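Local coordinates for methyltransferase domain-containing protein (Pyrococcus horikoshii, PDB 1VE3) that binds S-adenosylmethionine and probably acts as a methyltransferase on a substrate not yet identified, at residues Ser112-Glu117 and Val189-Trp194; Ile108-Ile113 and Ile139-Asp144. One frame throughout, in Å; residues are numbered along the deposited sequence.

Contact 1 (Ser112-Glu117 and Val189-Trp194); sequences SIVHFE and VRFNVW. With SAM (S-adenosylmethionine), chain C.
V114 and N192 bring a loop of the S-adenosylmethionine pocket against the end of a strand from a separate antiparallel sheet, a loop-to-strand contact held by backbone and amide hydrogen bonds at the side of the Rossmann-like methyltransferase fold. N192 grips one carbonyl twice. Its backbone N gives a 3.0 Å bond to V114 O, in the carbonyl plane and on a lone pair, while its ND2 reaches the same V114 O, also at 3.0 Å, from well above that plane. Chi1 (-81°) sets CG of N192 beside its own backbone N, and chi2 (-68°) then turns ND2 to the carbonyl. ND2 also donates to a water that in turn donates to H115 O, and OD1 lies against E117 CA.

Further on, W194 NE1 donates to F116 O at 2.9 Å, approaching nearly in line with the C=O bond, with the oxygen in the indole plane. I113 CD1 packs on W194 CB at 3.6 Å, the two side chains crossing obliquely, and V114 CB meets F191 CD1 at 3.6 Å, with both side chains pointing the same way.

H115 and F116 turn from the strand to the ligand. One face of the imidazole lies over SAM C8, H115 CG being 3.6 Å from that atom, and Y7 holds H115 NE2; F116 CZ touches the adenine at C5. F191 continues the backbone pairing with strand 175-179, while W194 rests on P118 and L121 of helix 118-131, which begins just after E117.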
loop_
_atom_site.group_PDB
_atom_site.type_symbol
_atom_site.label_atom_id
_atom_site.label_comp_id
_atom_site.label_asym_id
_atom_site.label_seq_id
_atom_site.Cartn_x
_atom_site.Cartn_y
_atom_site.Cartn_z
ATOM N N SER A 112 -12.122 -11.627 -4.870
ATOM C CA SER A 112 -12.051 -12.583 -5.975
ATOM C C SER A 112 -13.345 -12.958 -6.682
ATOM O O SER A 112 -13.298 -13.633 -7.709
ATOM C CB SER A 112 -11.379 -13.880 -5.506
ATOM O OG SER A 112 -10.075 -13.636 -5.018
ATOM N N ILE A 113 -14.489 -12.528 -6.156
ATOM C CA ILE A 113 -15.762 -12.894 -6.751
ATOM C C ILE A 113 -15.994 -12.477 -8.201
ATOM O O ILE A 113 -16.806 -13.106 -8.882
ATOM C CB ILE A 113 -16.962 -12.400 -5.904
ATOM C CG1 ILE A 113 -16.919 -10.883 -5.754
ATOM C CG2 ILE A 113 -16.962 -13.095 -4.548
ATOM C CD1 ILE A 113 -18.162 -10.318 -5.069
ATOM N N VAL A 114 -15.300 -11.443 -8.687
ATOM C CA VAL A 114 -15.501 -11.029 -10.078
ATOM C C VAL A 114 -15.181 -12.170 -11.024
ATOM O O VAL A 114 -15.587 -12.154 -12.178
ATOM C CB VAL A 114 -14.629 -9.790 -10.491
ATOM C CG1 VAL A 114 -15.043 -8.569 -9.684
ATOM C CG2 VAL A 114 -13.138 -10.081 -10.304
ATOM N N HIS A 115 -14.463 -13.170 -10.521
ATOM C CA HIS A 115 -14.070 -14.329 -11.318
ATOM C C HIS A 115 -15.116 -15.437 -11.369
ATOM O O HIS A 115 -14.973 -16.388 -12.131
ATOM C CB HIS A 115 -12.776 -14.933 -10.764
ATOM C CG HIS A 115 -11.538 -14.189 -11.153
ATOM N ND1 HIS A 115 -10.910 -14.374 -12.366
ATOM C CD2 HIS A 115 -10.817 -13.252 -10.494
ATOM C CE1 HIS A 115 -9.854 -13.582 -12.437
ATOM N NE2 HIS A 115 -9.775 -12.891 -11.314
ATOM N N PHE A 116 -16.173 -15.318 -10.578
ATOM C CA PHE A 116 -17.166 -16.378 -10.547
ATOM C C PHE A 116 -18.593 -15.975 -10.920
ATOM O O PHE A 116 -19.134 -14.999 -10.402
ATOM C CB PHE A 116 -17.182 -17.008 -9.148
ATOM C CG PHE A 116 -15.836 -17.514 -8.686
ATOM C CD1 PHE A 116 -15.499 -18.863 -8.805
ATOM C CD2 PHE A 116 -14.903 -16.640 -8.139
ATOM C CE1 PHE A 116 -14.245 -19.330 -8.383
ATOM C CE2 PHE A 116 -13.651 -17.097 -7.715
ATOM C CZ PHE A 116 -13.323 -18.445 -7.837
ATOM N N GLU A 117 -19.199 -16.733 -11.828
ATOM C CA GLU A 117 -20.585 -16.470 -12.178
ATOM C C GLU A 117 -21.379 -17.189 -11.069
ATOM O O GLU A 117 -20.802 -17.952 -10.288
ATOM C CB GLU A 117 -20.917 -17.025 -13.566
ATOM C CG GLU A 117 -20.919 -18.531 -13.697
ATOM C CD GLU A 117 -21.292 -18.981 -15.103
ATOM O OE1 GLU A 117 -22.187 -18.354 -15.712
ATOM O OE2 GLU A 117 -20.708 -19.963 -15.597
ATOM N N VAL A 189 -11.761 -5.810 -20.043
ATOM C CA VAL A 189 -11.917 -6.899 -19.092
ATOM C C VAL A 189 -13.396 -7.043 -18.758
ATOM O O VAL A 189 -14.095 -6.045 -18.596
ATOM C CB VAL A 189 -11.156 -6.622 -17.772
ATOM C CG1 VAL A 189 -11.194 -7.855 -16.881
ATOM C CG2 VAL A 189 -9.721 -6.219 -18.067
ATOM N N ARG A 190 -13.870 -8.281 -18.680
ATOM C CA ARG A 190 -15.259 -8.538 -18.317
ATOM C C ARG A 190 -15.273 -9.107 -16.898
ATOM O O ARG A 190 -14.591 -10.083 -16.606
ATOM C CB ARG A 190 -15.914 -9.525 -19.295
ATOM C CG ARG A 190 -17.291 -10.002 -18.836
ATOM C CD ARG A 190 -18.050 -10.771 -19.914
ATOM N NE ARG A 190 -18.654 -9.876 -20.893
ATOM C CZ ARG A 190 -18.150 -9.616 -22.093
ATOM N NH1 ARG A 190 -18.785 -8.776 -22.902
ATOM N NH2 ARG A 190 -17.025 -10.207 -22.493
ATOM N N PHE A 191 -16.038 -8.476 -16.016
ATOM C CA PHE A 191 -16.139 -8.909 -14.626
ATOM C C PHE A 191 -17.536 -9.428 -14.332
ATOM O O PHE A 191 -18.507 -8.929 -14.896
ATOM C CB PHE A 191 -15.913 -7.731 -13.668
ATOM C CG PHE A 191 -14.547 -7.119 -13.734
ATOM C CD1 PHE A 191 -13.456 -7.754 -13.155
ATOM C CD2 PHE A 191 -14.361 -5.884 -14.344
ATOM C CE1 PHE A 191 -12.191 -7.160 -13.181
ATOM C CE2 PHE A 191 -13.101 -5.282 -14.378
ATOM C CZ PHE A 191 -12.015 -5.921 -13.794
ATOM N N ASN A 192 -17.640 -10.419 -13.446
ATOM C CA ASN A 192 -18.952 -10.909 -13.028
ATOM C C ASN A 192 -19.368 -9.847 -12.016
ATOM O O ASN A 192 -18.575 -9.487 -11.145
ATOM C CB ASN A 192 -18.849 -12.268 -12.332
ATOM C CG ASN A 192 -18.750 -13.417 -13.309
ATOM O OD1 ASN A 192 -19.704 -13.714 -14.025
ATOM N ND2 ASN A 192 -17.598 -14.076 -13.340
ATOM N N VAL A 193 -20.590 -9.337 -12.132
ATOM C CA VAL A 193 -21.050 -8.300 -11.216
ATOM C C VAL A 193 -21.878 -8.866 -10.064
ATOM O O VAL A 193 -22.882 -9.545 -10.282
ATOM C CB VAL A 193 -21.907 -7.243 -11.949
ATOM C CG1 VAL A 193 -22.154 -6.053 -11.027
ATOM C CG2 VAL A 193 -21.219 -6.801 -13.240
ATOM N N TRP A 194 -21.450 -8.581 -8.840
ATOM C CA TRP A 194 -22.159 -9.050 -7.652
ATOM C C TRP A 194 -22.632 -7.913 -6.748
ATOM O O TRP A 194 -21.970 -6.882 -6.622
ATOM C CB TRP A 194 -21.272 -9.979 -6.821
ATOM C CG TRP A 194 -21.047 -11.312 -7.441
ATOM C CD1 TRP A 194 -19.986 -11.695 -8.217
ATOM C CD2 TRP A 194 -21.907 -12.452 -7.340
ATOM N NE1 TRP A 194 -20.133 -13.011 -8.600
ATOM C CE2 TRP A 194 -21.305 -13.498 -8.075
ATOM C CE3 TRP A 194 -23.133 -12.690 -6.696
ATOM C CZ2 TRP A 194 -21.886 -14.770 -8.186
ATOM C CZ3 TRP A 194 -23.716 -13.955 -6.806
ATOM C CH2 TRP A 194 -23.086 -14.980 -7.547
HETATM N N SAM C . -6.926 -13.168 -2.621
HETATM C CA SAM C . -6.060 -12.426 -3.582
HETATM C C SAM C . -5.590 -11.123 -2.941
HETATM O O SAM C . -4.430 -10.749 -3.156
HETATM O OXT SAM C . -6.454 -10.521 -2.231
HETATM C CB SAM C . -6.878 -12.114 -4.794
HETATM C CG SAM C . -6.092 -11.923 -5.995
HETATM S SD SAM C . -7.075 -11.531 -7.497
HETATM C CE SAM C . -7.863 -10.083 -7.175
HETATM C "C5'" SAM C . -8.189 -12.930 -7.699
HETATM C "C4'" SAM C . -7.521 -14.388 -7.889
HETATM O "O4'" SAM C . -8.585 -15.392 -8.025
HETATM C "C3'" SAM C . -6.753 -14.543 -9.193
HETATM O "O3'" SAM C . -5.367 -14.670 -8.599
HETATM C "C2'" SAM C . -7.049 -15.861 -9.822
HETATM O "O2'" SAM C . -6.085 -16.694 -10.387
HETATM C "C1'" SAM C . -7.977 -16.469 -8.705
HETATM N N9 SAM C . -8.988 -17.386 -9.247
HETATM C C8 SAM C . -9.935 -17.249 -10.261
HETATM N N7 SAM C . -10.671 -18.317 -10.448
HETATM C C5 SAM C . -10.206 -19.209 -9.531
HETATM C C6 SAM C . -10.558 -20.584 -9.178
HETATM N N6 SAM C . -11.534 -21.262 -9.805
HETATM N N1 SAM C . -9.852 -21.237 -8.144
HETATM C C2 SAM C . -8.848 -20.578 -7.481
HETATM N N3 SAM C . -8.443 -19.303 -7.730
HETATM C C4 SAM C . -9.158 -18.657 -8.769
HETATM O O HOH W 1 -16.890 -16.587 -14.691
#

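Contact 2 (Ile108-Ile113 and Ile139-Asp144); sequences IFIDSI and IMYFTD. With SAM (S-adenosylmethionine), chain C.
I110 and Y141 pair where strand 104-110 of the central sheet ends at the S-adenosylmethionine site, with strand 136-143 as its parallel neighbour. The axes of 108-110 and 139-143 come within 4.7 Å and run almost exactly parallel (3°). Three bonds stitch them in the parallel pattern: F109 N to I139 O, Y141 N to F109 O, and D111 N to Y141 O, each 3.0 Å. F109 thus uses both its N-H and its carbonyl on the neighbouring strand, whereas I110 turns its carbonyl to the cofactor: SAM N donates to I110 O at 3.1 Å, and S112 OG donates to that same oxygen from above the carbonyl plane.

In this Rossmann-like fold the link between the strands is a beta-alpha-beta crossover through helix 118-131, and the ligand lies at the C-terminal end of strand 104-110, as in other class I methyltransferases. Past that end the carboxylate of D111 comes alongside the Y141 ring. D111 OD1 approaches Y141 CE2 to 3.1 Å at the ring edge, with the two planes close to perpendicular; OD2 makes a salt bridge to R24, itself a ligand-binding residue. A water accepts from S112 N and donates to Y141 O.

On the face of the sheet carrying F109 and M140, the selenium of M140, a selenomethionine, sits in the plane of the F109 ring at its edge, 5.2 Å from the centroid, in a Met-aromatic contact. The M140 chain bends at chi3 (-97°), putting CE near I113 CG2. F142 CB meets the other branch of that isoleucine, I113 CD1, at 3.4 Å, and V199 of helix 196-203 packs on both M140 and F142.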
loop_
_atom_site.group_PDB
_atom_site.type_symbol
_atom_site.label_atom_id
_atom_site.label_comp_id
_atom_site.label_asym_id
_atom_site.label_seq_id
_atom_site.Cartn_x
_atom_site.Cartn_y
_atom_site.Cartn_z
ATOM N N ILE A 108 -10.065 -17.937 4.068
ATOM C CA ILE A 108 -10.230 -16.536 3.697
ATOM C C ILE A 108 -10.366 -16.462 2.188
ATOM O O ILE A 108 -9.723 -17.219 1.452
ATOM C CB ILE A 108 -9.047 -15.664 4.182
ATOM C CG1 ILE A 108 -7.747 -16.090 3.493
ATOM C CG2 ILE A 108 -8.914 -15.797 5.689
ATOM C CD1 ILE A 108 -6.539 -15.237 3.875
ATOM N N PHE A 109 -11.217 -15.546 1.740
ATOM C CA PHE A 109 -11.541 -15.372 0.327
ATOM C C PHE A 109 -11.643 -13.858 0.108
ATOM O O PHE A 109 -12.657 -13.224 0.438
ATOM C CB PHE A 109 -12.879 -16.092 0.079
ATOM C CG PHE A 109 -13.291 -16.179 -1.358
ATOM C CD1 PHE A 109 -12.413 -16.642 -2.329
ATOM C CD2 PHE A 109 -14.595 -15.865 -1.727
ATOM C CE1 PHE A 109 -12.825 -16.793 -3.648
ATOM C CE2 PHE A 109 -15.022 -16.014 -3.047
ATOM C CZ PHE A 109 -14.135 -16.480 -4.007
ATOM N N ILE A 110 -10.581 -13.287 -0.454
ATOM C CA ILE A 110 -10.504 -11.846 -0.648
ATOM C C ILE A 110 -10.470 -11.324 -2.086
ATOM O O ILE A 110 -9.741 -11.840 -2.923
ATOM C CB ILE A 110 -9.262 -11.299 0.113
ATOM C CG1 ILE A 110 -9.402 -11.621 1.608
ATOM C CG2 ILE A 110 -9.106 -9.804 -0.127
ATOM C CD1 ILE A 110 -8.216 -11.197 2.460
ATOM N N ASP A 111 -11.259 -10.282 -2.350
ATOM C CA ASP A 111 -11.318 -9.639 -3.667
ATOM C C ASP A 111 -11.262 -10.616 -4.839
ATOM O O ASP A 111 -10.441 -10.437 -5.734
ATOM C CB ASP A 111 -10.147 -8.654 -3.832
ATOM C CG ASP A 111 -10.277 -7.407 -2.972
ATOM O OD1 ASP A 111 -11.347 -6.761 -3.015
ATOM O OD2 ASP A 111 -9.295 -7.055 -2.266
ATOM N N SER A 112 -12.122 -11.627 -4.870
ATOM C CA SER A 112 -12.051 -12.583 -5.975
ATOM C C SER A 112 -13.345 -12.958 -6.682
ATOM O O SER A 112 -13.298 -13.633 -7.709
ATOM C CB SER A 112 -11.379 -13.880 -5.506
ATOM O OG SER A 112 -10.075 -13.636 -5.018
ATOM N N ILE A 113 -14.489 -12.528 -6.156
ATOM C CA ILE A 113 -15.762 -12.894 -6.751
ATOM C C ILE A 113 -15.994 -12.477 -8.201
ATOM O O ILE A 113 -16.806 -13.106 -8.882
ATOM C CB ILE A 113 -16.962 -12.400 -5.904
ATOM C CG1 ILE A 113 -16.919 -10.883 -5.754
ATOM C CG2 ILE A 113 -16.962 -13.095 -4.548
ATOM C CD1 ILE A 113 -18.162 -10.318 -5.069
ATOM N N ILE A 139 -14.223 -16.407 6.098
ATOM C CA ILE A 139 -14.135 -14.951 6.098
ATOM C C ILE A 139 -13.870 -14.403 4.701
ATOM O O ILE A 139 -12.794 -14.628 4.139
ATOM C CB ILE A 139 -13.008 -14.475 7.042
ATOM C CG1 ILE A 139 -13.336 -14.882 8.479
ATOM C CG2 ILE A 139 -12.831 -12.963 6.930
ATOM C CD1 ILE A 139 -12.231 -14.577 9.471
HETATM N N MSE A 140 -14.839 -13.687 4.134
HETATM C CA MSE A 140 -14.635 -13.131 2.805
HETATM C C MSE A 140 -14.823 -11.617 2.726
HETATM O O MSE A 140 -15.564 -11.009 3.500
HETATM C CB MSE A 140 -15.509 -13.859 1.754
HETATM C CG MSE A 140 -16.944 -13.384 1.546
HETATM SE SE MSE A 140 -17.741 -14.136 -0.123
HETATM C CE MSE A 140 -17.408 -12.656 -1.294
ATOM N N TYR A 141 -14.097 -11.013 1.798
ATOM C CA TYR A 141 -14.162 -9.581 1.580
ATOM C C TYR A 141 -14.483 -9.402 0.113
ATOM O O TYR A 141 -13.829 -9.990 -0.751
ATOM C CB TYR A 141 -12.821 -8.920 1.901
ATOM C CG TYR A 141 -12.760 -7.470 1.474
ATOM C CD1 TYR A 141 -13.386 -6.470 2.221
ATOM C CD2 TYR A 141 -12.095 -7.102 0.310
ATOM C CE1 TYR A 141 -13.345 -5.138 1.809
ATOM C CE2 TYR A 141 -12.048 -5.778 -0.108
ATOM C CZ TYR A 141 -12.671 -4.802 0.640
ATOM O OH TYR A 141 -12.631 -3.495 0.202
ATOM N N PHE A 142 -15.506 -8.611 -0.173
ATOM C CA PHE A 142 -15.893 -8.388 -1.555
ATOM C C PHE A 142 -16.449 -6.995 -1.723
ATOM O O PHE A 142 -16.775 -6.311 -0.748
ATOM C CB PHE A 142 -16.942 -9.417 -2.012
ATOM C CG PHE A 142 -18.273 -9.292 -1.313
ATOM C CD1 PHE A 142 -18.440 -9.753 -0.007
ATOM C CD2 PHE A 142 -19.350 -8.689 -1.950
ATOM C CE1 PHE A 142 -19.663 -9.611 0.655
ATOM C CE2 PHE A 142 -20.573 -8.541 -1.299
ATOM C CZ PHE A 142 -20.730 -9.002 0.007
ATOM N N THR A 143 -16.560 -6.583 -2.975
ATOM C CA THR A 143 -17.075 -5.269 -3.287
ATOM C C THR A 143 -18.405 -5.421 -4.007
ATOM O O THR A 143 -18.537 -6.242 -4.913
ATOM C CB THR A 143 -16.073 -4.497 -4.175
ATOM O OG1 THR A 143 -14.850 -4.333 -3.450
ATOM C CG2 THR A 143 -16.619 -3.126 -4.562
ATOM N N ASP A 144 -19.395 -4.645 -3.577
ATOM C CA ASP A 144 -20.700 -4.680 -4.210
ATOM C C ASP A 144 -20.514 -3.922 -5.522
ATOM O O ASP A 144 -20.747 -2.710 -5.600
ATOM C CB ASP A 144 -21.739 -3.981 -3.332
ATOM C CG ASP A 144 -23.153 -4.106 -3.885
ATOM O OD1 ASP A 144 -23.331 -3.938 -5.109
ATOM O OD2 ASP A 144 -24.088 -4.358 -3.092
HETATM N N SAM C . -6.926 -13.168 -2.621
HETATM C CA SAM C . -6.060 -12.426 -3.582
HETATM C C SAM C . -5.590 -11.123 -2.941
HETATM O O SAM C . -4.430 -10.749 -3.156
HETATM O OXT SAM C . -6.454 -10.521 -2.231
HETATM C CB SAM C . -6.878 -12.114 -4.794
HETATM C CG SAM C . -6.092 -11.923 -5.995
HETATM S SD SAM C . -7.075 -11.531 -7.497
HETATM C CE SAM C . -7.863 -10.083 -7.175
HETATM C "C5'" SAM C . -8.189 -12.930 -7.699
HETATM C "C4'" SAM C . -7.521 -14.388 -7.889
HETATM O "O4'" SAM C . -8.585 -15.392 -8.025
HETATM C "C3'" SAM C . -6.753 -14.543 -9.193
HETATM O "O3'" SAM C . -5.367 -14.670 -8.599
HETATM C "C2'" SAM C . -7.049 -15.861 -9.822
HETATM O "O2'" SAM C . -6.085 -16.694 -10.387
HETATM C "C1'" SAM C . -7.977 -16.469 -8.705
HETATM N N9 SAM C . -8.988 -17.386 -9.247
HETATM C C8 SAM C . -9.935 -17.249 -10.261
HETATM N N7 SAM C . -10.671 -18.317 -10.448
HETATM C C5 SAM C . -10.206 -19.209 -9.531
HETATM C C6 SAM C . -10.558 -20.584 -9.178
HETATM N N6 SAM C . -11.534 -21.262 -9.805
HETATM N N1 SAM C . -9.852 -21.237 -8.144
HETATM C C2 SAM C . -8.848 -20.578 -7.481
HETATM N N3 SAM C . -8.443 -19.303 -7.730
HETATM C C4 SAM C . -9.158 -18.657 -8.769
HETATM O O HOH W 2 -13.714 -12.445 -2.834
#

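Both contacts use the end of strand 104-110 or the loop that follows it, and they share S112 and I113. Contact 2 is the buried one, near the centre of the chain, where regular parallel-sheet bonds and apolar side chains dominate; contact 1 is partly buried and joins a loop to the edge of the smaller antiparallel sheet, relying on an asparagine amide, an indole N-H and water. Their centres lie 11 Å apart, and F116 of contact 1 packs on F109 of contact 2. They meet different parts of the ligand: 108-113 takes the amino group of its methionine moiety by hydrogen bond, whereas 112-117 lies along the adenine through two aromatic side chains.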